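Local atomic coordinates of gamma-glutamylcyclotransferase (Homo sapiens, PDB entry 3CRY), a protein that catalyses the formation of 5-oxoproline from gamma-glutamyl dipeptides, acts as a homodimer and may play a significant role in glutathione homeostasis. Residues F40-R45 against K118-R123. The protein carries 1 engineered substitution. Numbering follows the deposited sequence.
Sequences FFCVAR and KEITCR
I120 meets F41 and C42 through a single methyl, a small example of how a beta bulge can turn two consecutive side chains to the same side of a strand. Both F41 and C42 pair with V83 of strand 77-87 through backbone hydrogen bonds, which makes them a classic bulge, and both leave the backbone toward the strand carrying I120. The isoleucine reaches them with its CG1 branch extended (chi2 -164°), which carries CD1 away from its own backbone toward the bulge. There CD1 lies near the plane of the F41 ring, at its edge, with CE2 4.1 Å away; the two side chains pass each other in opposite directions. The ring edge is brought there by F41 CG lying anti to its own nitrogen (chi1 -172°). On C42, SG comes to 3.3 Å from I120 CD1. I120 is modelled in two conformers, so this short distance is doubtful and the one to CE2 belongs to one conformer alone. No hydrogen bond joins the segments, so apolar packing carries the contact. Strand 106-114 lies between strands 39-46 and 119-126 in the sheet, its V112 hydrogen-bonded to I120 through the backbone. L18 of strand 16-21, at the opposite border of the sheet, packs against both F41 and I120, consistent with strong curling of the sheet around this apolar cluster.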
ATOM      1  N   PHE A  40      -8.608   7.661 -21.160  1.00  8.14           N
ATOM      2  CA  PHE A  40      -7.177   7.386 -21.340  1.00  8.63           C
ATOM      3  C   PHE A  40      -6.371   8.672 -21.178  1.00  8.45           C
ATOM      4  O   PHE A  40      -6.701   9.698 -21.785  1.00  9.46           O
ATOM      5  CB  PHE A  40      -6.890   6.789 -22.728  1.00  8.45           C
ATOM      6  CG  PHE A  40      -5.412   6.548 -22.991  1.00  8.99           C
ATOM      7  CD1 PHE A  40      -4.797   5.372 -22.559  1.00  8.23           C
ATOM      8  CD2 PHE A  40      -4.634   7.509 -23.658  1.00  9.41           C
ATOM      9  CE1 PHE A  40      -3.428   5.156 -22.801  1.00  9.46           C
ATOM     10  CE2 PHE A  40      -3.260   7.300 -23.893  1.00 10.29           C
ATOM     11  CZ  PHE A  40      -2.659   6.116 -23.448  1.00  9.61           C
ATOM     12  N   PHE A  41      -5.312   8.597 -20.364  1.00  8.27           N
ATOM     13  CA  PHE A  41      -4.417   9.739 -20.122  1.00  9.00           C
ATOM     14  C   PHE A  41      -3.026   9.505 -20.704  1.00  9.30           C
ATOM     15  O   PHE A  41      -2.550  10.319 -21.497  1.00 10.08           O
ATOM     16  CB  PHE A  41      -4.368  10.066 -18.629  1.00  9.14           C
ATOM     17  CG  PHE A  41      -3.632  11.340 -18.284  1.00 11.03           C
ATOM     18  CD1 PHE A  41      -4.261  12.573 -18.426  1.00 11.49           C
ATOM     19  CD2 PHE A  41      -2.345  11.295 -17.753  1.00 13.32           C
ATOM     20  CE1 PHE A  41      -3.596  13.767 -18.081  1.00 13.24           C
ATOM     21  CE2 PHE A  41      -1.665  12.477 -17.409  1.00 15.16           C
ATOM     22  CZ  PHE A  41      -2.295  13.717 -17.574  1.00 14.16           C
ATOM     23  N   CYS A  42      -2.364   8.411 -20.311  1.00  8.80           N
ATOM     24  CA  CYS A  42      -1.069   8.053 -20.922  1.00  9.57           C
ATOM     25  C   CYS A  42      -0.622   6.664 -20.487  1.00  9.81           C
ATOM     26  O   CYS A  42      -1.198   6.088 -19.559  1.00  9.80           O
ATOM     27  CB  CYS A  42       0.001   9.066 -20.520  1.00  9.87           C
ATOM     28  SG  CYS A  42       0.470   9.051 -18.783  1.00 14.35           S
ATOM     29  N   VAL A  43       0.390   6.138 -21.187  1.00  9.50           N
ATOM     30  CA  VAL A  43       1.109   4.933 -20.790  1.00  9.34           C
ATOM     31  C   VAL A  43       2.238   5.370 -19.859  1.00  9.37           C
ATOM     32  O   VAL A  43       2.841   6.424 -20.069  1.00 10.44           O
ATOM     33  CB  VAL A  43       1.715   4.238 -22.027  1.00  9.56           C
ATOM     34  CG1 VAL A  43       2.572   3.039 -21.622  1.00 11.21           C
ATOM     35  CG2 VAL A  43       0.590   3.782 -22.963  1.00  9.73           C
ATOM     36  N   ALA A  44       2.506   4.577 -18.832  1.00  8.32           N
ATOM     37  CA  ALA A  44       3.558   4.942 -17.871  1.00  8.16           C
ATOM     38  C   ALA A  44       4.234   3.736 -17.228  1.00  8.55           C
ATOM     39  O   ALA A  44       3.659   2.634 -17.184  1.00  8.75           O
ATOM     40  CB  ALA A  44       3.008   5.900 -16.808  1.00  8.14           C
ATOM     41  N   ARG A  45       5.448   3.971 -16.711  1.00  8.69           N
ATOM     42  CA  ARG A  45       6.263   2.926 -16.092  1.00  9.33           C
ATOM     43  C   ARG A  45       6.402   3.162 -14.591  1.00  8.99           C
ATOM     44  O   ARG A  45       6.764   4.266 -14.155  1.00  8.68           O
ATOM     45  CB  ARG A  45       7.659   2.880 -16.754  1.00  9.73           C
ATOM     46  CG  ARG A  45       8.662   1.979 -16.026  1.00 10.30           C
ATOM     47  CD  ARG A  45       9.913   1.597 -16.833  1.00 12.75           C
ATOM     48  NE  ARG A  45      10.604   2.721 -17.458  1.00 17.22           N
ATOM     49  CZ  ARG A  45      11.602   2.579 -18.339  1.00 21.84           C
ATOM     50  NH1 ARG A  45      12.027   1.362 -18.697  1.00 22.32           N
ATOM     51  NH2 ARG A  45      12.191   3.648 -18.870  1.00 23.66           N
ATOM     52  N   LYS A 118       8.461  12.238 -17.918  1.00 22.90           N
ATOM     53  CA  LYS A 118       7.725  13.114 -17.001  1.00 22.66           C
ATOM     54  C   LYS A 118       7.139  12.262 -15.868  1.00 21.85           C
ATOM     55  O   LYS A 118       6.539  11.206 -16.122  1.00 21.54           O
ATOM     56  CB  LYS A 118       6.615  13.861 -17.753  1.00 22.78           C
ATOM     57  CG  LYS A 118       5.721  14.790 -16.908  1.00 24.08           C
ATOM     58  CD  LYS A 118       4.379  15.054 -17.649  1.00 24.22           C
ATOM     59  CE  LYS A 118       3.392  15.894 -16.842  1.00 25.56           C
ATOM     60  NZ  LYS A 118       1.951  15.723 -17.331  1.00 26.26           N
ATOM     61  N   GLU A 119       7.310  12.723 -14.629  1.00 20.78           N
ATOM     62  CA  GLU A 119       6.756  12.035 -13.465  1.00 20.64           C
ATOM     63  C   GLU A 119       5.295  12.434 -13.221  1.00 19.26           C
ATOM     64  O   GLU A 119       4.933  13.617 -13.301  1.00 19.78           O
ATOM     65  CB  GLU A 119       7.606  12.289 -12.215  1.00 21.12           C
ATOM     66  CG  GLU A 119       7.213  11.428 -11.015  1.00 24.22           C
ATOM     67  CD  GLU A 119       8.298  11.384  -9.962  1.00 28.19           C
ATOM     68  OE1 GLU A 119       8.284  12.253  -9.064  1.00 28.70           O
ATOM     69  OE2 GLU A 119       9.152  10.467 -10.039  1.00 30.54           O
ATOM     70  N   ILE A 120       4.477  11.429 -12.911  1.00 17.20           N
ATOM     71  CA  ILE A 120       3.038  11.602 -12.664  0.70 16.42           C
ATOM     72  C   ILE A 120       2.679  10.955 -11.333  1.00 15.17           C
ATOM     73  O   ILE A 120       3.099   9.833 -11.072  1.00 14.68           O
ATOM     74  CB  ILE A 120       2.178  10.827 -13.703  0.70 16.89           C
ATOM     75  CG1 ILE A 120       2.704  10.986 -15.124  0.70 18.00           C
ATOM     76  CG2 ILE A 120       0.703  11.243 -13.597  0.70 18.14           C
ATOM     77  CD1 ILE A 120       1.683  10.570 -16.145  0.70 17.75           C
ATOM     78  N   THR A 121       1.893  11.647 -10.504  1.00 12.92           N
ATOM     79  CA  THR A 121       1.404  11.043  -9.245  1.00 11.94           C
ATOM     80  C   THR A 121       0.035  10.386  -9.437  1.00 10.52           C
ATOM     81  O   THR A 121      -0.929  11.052  -9.850  1.00 10.04           O
ATOM     82  CB  THR A 121       1.365  12.076  -8.097  1.00 12.20           C
ATOM     83  OG1 THR A 121       2.673  12.645  -7.948  1.00 13.70           O
ATOM     84  CG2 THR A 121       0.929  11.436  -6.775  1.00 13.05           C
ATOM     85  N   CYS A 122      -0.068   9.094  -9.098  1.00  8.71           N
ATOM     86  CA  CYS A 122      -1.294   8.326  -9.352  1.00  8.92           C
ATOM     87  C   CYS A 122      -1.833   7.559  -8.145  1.00  7.29           C
ATOM     88  O   CYS A 122      -1.067   7.111  -7.301  1.00  8.72           O
ATOM     89  CB  CYS A 122      -1.040   7.272 -10.437  1.00  9.27           C
ATOM     90  SG  CYS A 122      -0.609   7.933 -12.050  1.00 10.36           S
ATOM     91  N   ARG A 123      -3.150   7.389  -8.106  1.00  7.60           N
ATOM     92  CA  ARG A 123      -3.777   6.393  -7.223  1.00  7.10           C
ATOM     93  C   ARG A 123      -3.636   5.006  -7.872  1.00  6.82           C
ATOM     94  O   ARG A 123      -3.741   4.866  -9.094  1.00  6.99           O
ATOM     95  CB  ARG A 123      -5.256   6.744  -7.037  1.00  6.61           C
ATOM     96  CG  ARG A 123      -6.035   5.931  -5.969  1.00  8.25           C
ATOM     97  CD  ARG A 123      -7.503   6.375  -5.958  1.00  8.11           C
ATOM     98  NE  ARG A 123      -8.262   5.914  -4.779  1.00  8.75           N
ATOM     99  CZ  ARG A 123      -8.244   6.529  -3.586  1.00  8.81           C
ATOM    100  NH1 ARG A 123      -7.491   7.606  -3.385  1.00 10.45           N
ATOM    101  NH2 ARG A 123      -8.970   6.054  -2.576  1.00 12.65           N
TER